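Local structure of tyrosine--tRNA ligase, mitochondrial (Emericella nidulans, 5IHX) at residues M88-G93 against V100-G105. The protein probably catalyses the ATP-dependent attachment of L-tyrosine to mitochondrial tRNA(Tyr), releasing AMP and diphosphate, as an aminoacyl-tRNA synthetase of the first class. Sequence-based numbering, arbitrary orientation.
Sequences MVLAWG and VTFLLG. With TYR (tyrosine), chain C.
Leu-90 lays its CD1 methyl over the face of the Phe-102 ring, 3.8 Å from the ring centroid and only 9° off the ring normal, which identifies a centred CH-pi contact. The pair sits in a beta-alpha-beta crossover of the synthetase catalytic domain, with its nucleotide-binding (Rossmann-type) fold: strand 68-72 leads into helix 84-95, which packs on the sheet before the chain returns as strand 100-104. The short axes of 88-93 and 100-104 run roughly antiparallel, at 150°, with a closest approach of 8.5 Å, and no hydrogen bond links the two segments; apolar packing joins them.

The branches of Leu-90 divide the work. Chi1 of -64° sets CG anti to the carbonyl carbon, and from there CD1 reaches both the aromatic face and the backbone, its distance to Thr-101 O being 3.5 Å. The other methyl, CD2, turns to Val-100, 4.2 Å from its CB. Val-100 in turn brings CG1 against the helix backbone, 3.5 Å from Leu-90 O and 3.8 Å from Gly-93 C. Because Gly-93 carries no side chain, this methyl can rest directly on the helical main chain.

Strand 100-104 is an interior strand, flanked by 68-72 and 164-168 through backbone hydrogen bonds. Leu-90 also touches Ala-70 of the former, while Phe-87 meets the Phe-102 ring with nearly parallel planes and Ile-147 of helix 126-153 packs on it too. Further along the strand, Leu-103 lines the tyrosine pocket, whose ligand is hydrogen-bonded by Tyr-69, Asp-113, Tyr-217, Gln-221 and Asp-224; its CD2 is 3.1 Å from OH of the bound tyrosine.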
ATOM      1  N   MET A  88      -5.316  29.165 -11.178  1.00 23.17           N
ATOM      2  CA  MET A  88      -5.752  30.153 -12.159  1.00 23.87           C
ATOM      3  C   MET A  88      -6.459  29.430 -13.305  1.00 28.72           C
ATOM      4  O   MET A  88      -7.437  29.933 -13.860  1.00 29.09           O
ATOM      5  CB  MET A  88      -4.574  30.976 -12.688  1.00 27.79           C
ATOM      6  CG  MET A  88      -3.910  31.877 -11.654  1.00 29.17           C
ATOM      7  SD  MET A  88      -5.024  33.060 -10.870  1.00 34.26           S
ATOM      8  CE  MET A  88      -5.716  33.898 -12.294  1.00 27.39           C
ATOM      9  N   VAL A  89      -5.956  28.250 -13.663  1.00 22.83           N
ATOM     10  CA  VAL A  89      -6.602  27.425 -14.686  1.00 24.87           C
ATOM     11  C   VAL A  89      -8.003  27.007 -14.243  1.00 24.44           C
ATOM     12  O   VAL A  89      -8.948  27.065 -15.030  1.00 21.97           O
ATOM     13  CB  VAL A  89      -5.759  26.169 -15.013  1.00 29.82           C
ATOM     14  CG1 VAL A  89      -6.547  25.180 -15.868  1.00 27.83           C
ATOM     15  CG2 VAL A  89      -4.474  26.563 -15.723  1.00 31.60           C
ATOM     16  N   LEU A  90      -8.135  26.590 -12.986  1.00 20.46           N
ATOM     17  CA  LEU A  90      -9.435  26.185 -12.460  1.00 26.09           C
ATOM     18  C   LEU A  90     -10.374  27.384 -12.351  1.00 23.23           C
ATOM     19  O   LEU A  90     -11.581  27.258 -12.558  1.00 21.54           O
ATOM     20  CB  LEU A  90      -9.292  25.512 -11.090  1.00 26.20           C
ATOM     21  CG  LEU A  90      -8.520  24.192 -11.006  1.00 28.87           C
ATOM     22  CD1 LEU A  90      -8.632  23.619  -9.599  1.00 30.94           C
ATOM     23  CD2 LEU A  90      -9.000  23.181 -12.039  1.00 30.21           C
ATOM     24  N   ALA A  91      -9.817  28.545 -12.024  1.00 24.04           N
ATOM     25  CA  ALA A  91     -10.600  29.772 -11.956  1.00 26.95           C
ATOM     26  C   ALA A  91     -11.227  30.064 -13.313  1.00 27.96           C
ATOM     27  O   ALA A  91     -12.418  30.359 -13.411  1.00 29.11           O
ATOM     28  CB  ALA A  91      -9.736  30.937 -11.505  1.00 23.06           C
ATOM     29  N   TRP A  92     -10.416  29.977 -14.361  1.00 23.62           N
ATOM     30  CA  TRP A  92     -10.911  30.157 -15.719  1.00 25.62           C
ATOM     31  C   TRP A  92     -11.963  29.108 -16.047  1.00 24.74           C
ATOM     32  O   TRP A  92     -13.020  29.425 -16.595  1.00 24.48           O
ATOM     33  CB  TRP A  92      -9.764  30.085 -16.725  1.00 25.99           C
ATOM     34  CG  TRP A  92      -9.025  31.375 -16.882  1.00 24.68           C
ATOM     35  CD1 TRP A  92      -7.706  31.604 -16.624  1.00 21.03           C
ATOM     36  CD2 TRP A  92      -9.568  32.621 -17.334  1.00 24.44           C
ATOM     37  NE1 TRP A  92      -7.392  32.913 -16.895  1.00 25.64           N
ATOM     38  CE2 TRP A  92      -8.518  33.558 -17.335  1.00 22.25           C
ATOM     39  CE3 TRP A  92     -10.838  33.031 -17.749  1.00 24.65           C
ATOM     40  CZ2 TRP A  92      -8.699  34.882 -17.727  1.00 25.65           C
ATOM     41  CZ3 TRP A  92     -11.018  34.345 -18.140  1.00 24.06           C
ATOM     42  CH2 TRP A  92      -9.954  35.255 -18.124  1.00 22.69           C
ATOM     43  N   GLY A  93     -11.656  27.856 -15.723  1.00 24.77           N
ATOM     44  CA  GLY A  93     -12.585  26.762 -15.936  1.00 24.99           C
ATOM     45  C   GLY A  93     -13.932  27.031 -15.295  1.00 25.95           C
ATOM     46  O   GLY A  93     -14.974  26.831 -15.917  1.00 26.55           O
ATOM     47  N   VAL A 100     -15.162  22.290 -11.879  1.00 28.13           N
ATOM     48  CA  VAL A 100     -13.782  22.243 -11.410  1.00 26.56           C
ATOM     49  C   VAL A 100     -13.712  21.692  -9.999  1.00 26.19           C
ATOM     50  O   VAL A 100     -14.636  21.880  -9.204  1.00 26.76           O
ATOM     51  CB  VAL A 100     -13.126  23.641 -11.452  1.00 28.23           C
ATOM     52  CG1 VAL A 100     -13.207  24.218 -12.854  1.00 23.51           C
ATOM     53  CG2 VAL A 100     -13.784  24.583 -10.445  1.00 24.13           C
ATOM     54  N   THR A 101     -12.618  21.002  -9.693  1.00 26.93           N
ATOM     55  CA  THR A 101     -12.440  20.415  -8.374  1.00 24.05           C
ATOM     56  C   THR A 101     -11.080  20.781  -7.806  1.00 22.81           C
ATOM     57  O   THR A 101     -10.053  20.597  -8.457  1.00 26.69           O
ATOM     58  CB  THR A 101     -12.580  18.878  -8.413  1.00 31.82           C
ATOM     59  OG1 THR A 101     -13.886  18.525  -8.883  1.00 29.66           O
ATOM     60  CG2 THR A 101     -12.363  18.272  -7.028  1.00 30.96           C
ATOM     61  N   PHE A 102     -11.092  21.309  -6.585  1.00 27.95           N
ATOM     62  CA  PHE A 102      -9.875  21.529  -5.817  1.00 20.71           C
ATOM     63  C   PHE A 102      -9.676  20.337  -4.902  1.00 26.93           C
ATOM     64  O   PHE A 102     -10.507  20.079  -4.031  1.00 30.58           O
ATOM     65  CB  PHE A 102      -9.956  22.820  -4.992  1.00 28.89           C
ATOM     66  CG  PHE A 102     -10.148  24.065  -5.813  1.00 30.23           C
ATOM     67  CD1 PHE A 102      -9.112  24.971  -5.962  1.00 36.64           C
ATOM     68  CD2 PHE A 102     -11.359  24.334  -6.429  1.00 31.10           C
ATOM     69  CE1 PHE A 102      -9.278  26.121  -6.707  1.00 37.60           C
ATOM     70  CE2 PHE A 102     -11.529  25.485  -7.178  1.00 35.90           C
ATOM     71  CZ  PHE A 102     -10.486  26.378  -7.316  1.00 29.42           C
ATOM     72  N   LEU A 103      -8.579  19.614  -5.097  1.00 29.67           N
ATOM     73  CA  LEU A 103      -8.301  18.431  -4.294  1.00 28.61           C
ATOM     74  C   LEU A 103      -7.243  18.716  -3.238  1.00 26.59           C
ATOM     75  O   LEU A 103      -6.092  19.005  -3.561  1.00 30.17           O
ATOM     76  CB  LEU A 103      -7.844  17.273  -5.183  1.00 36.07           C
ATOM     77  CG  LEU A 103      -7.544  15.968  -4.442  1.00 34.78           C
ATOM     78  CD1 LEU A 103      -8.814  15.399  -3.832  1.00 46.60           C
ATOM     79  CD2 LEU A 103      -6.894  14.963  -5.370  1.00 48.01           C
ATOM     80  N   LEU A 104      -7.642  18.623  -1.974  1.00 31.29           N
ATOM     81  CA  LEU A 104      -6.717  18.800  -0.865  1.00 31.62           C
ATOM     82  C   LEU A 104      -6.159  17.436  -0.479  1.00 28.00           C
ATOM     83  O   LEU A 104      -6.903  16.533  -0.096  1.00 29.64           O
ATOM     84  CB  LEU A 104      -7.418  19.468   0.320  1.00 30.64           C
ATOM     85  CG  LEU A 104      -6.565  19.795   1.548  1.00 34.13           C
ATOM     86  CD1 LEU A 104      -5.415  20.732   1.201  1.00 33.00           C
ATOM     87  CD2 LEU A 104      -7.436  20.398   2.638  1.00 34.80           C
ATOM     88  N   GLY A 105      -4.845  17.290  -0.591  1.00 28.32           N
ATOM     89  CA  GLY A 105      -4.198  16.012  -0.358  1.00 29.70           C
ATOM     90  C   GLY A 105      -3.911  15.739   1.103  1.00 28.46           C
ATOM     91  O   GLY A 105      -2.754  15.609   1.491  1.00 31.19           O
TER
HETATM   92  N   TYR C 501       1.273  15.633  -5.833  1.00 56.37           N
HETATM   93  CA  TYR C 501       0.885  17.062  -6.014  1.00 53.00           C
HETATM   94  C   TYR C 501       1.957  17.991  -5.456  1.00 64.03           C
HETATM   95  O   TYR C 501       2.113  19.128  -5.906  1.00 65.23           O
HETATM   96  CB  TYR C 501      -0.456  17.342  -5.335  1.00 42.72           C
HETATM   97  CG  TYR C 501      -1.531  16.348  -5.697  1.00 46.65           C
HETATM   98  CD1 TYR C 501      -2.025  16.273  -6.993  1.00 37.83           C
HETATM   99  CD2 TYR C 501      -2.053  15.481  -4.745  1.00 41.38           C
HETATM  100  CE1 TYR C 501      -3.007  15.367  -7.330  1.00 42.87           C
HETATM  101  CE2 TYR C 501      -3.034  14.571  -5.072  1.00 40.14           C
HETATM  102  CZ  TYR C 501      -3.509  14.519  -6.366  1.00 45.09           C
HETATM  103  OH  TYR C 501      -4.487  13.613  -6.699  1.00 52.22           O
HETATM  104  OXT TYR C 501       2.690  17.625  -4.538  1.00 60.43           O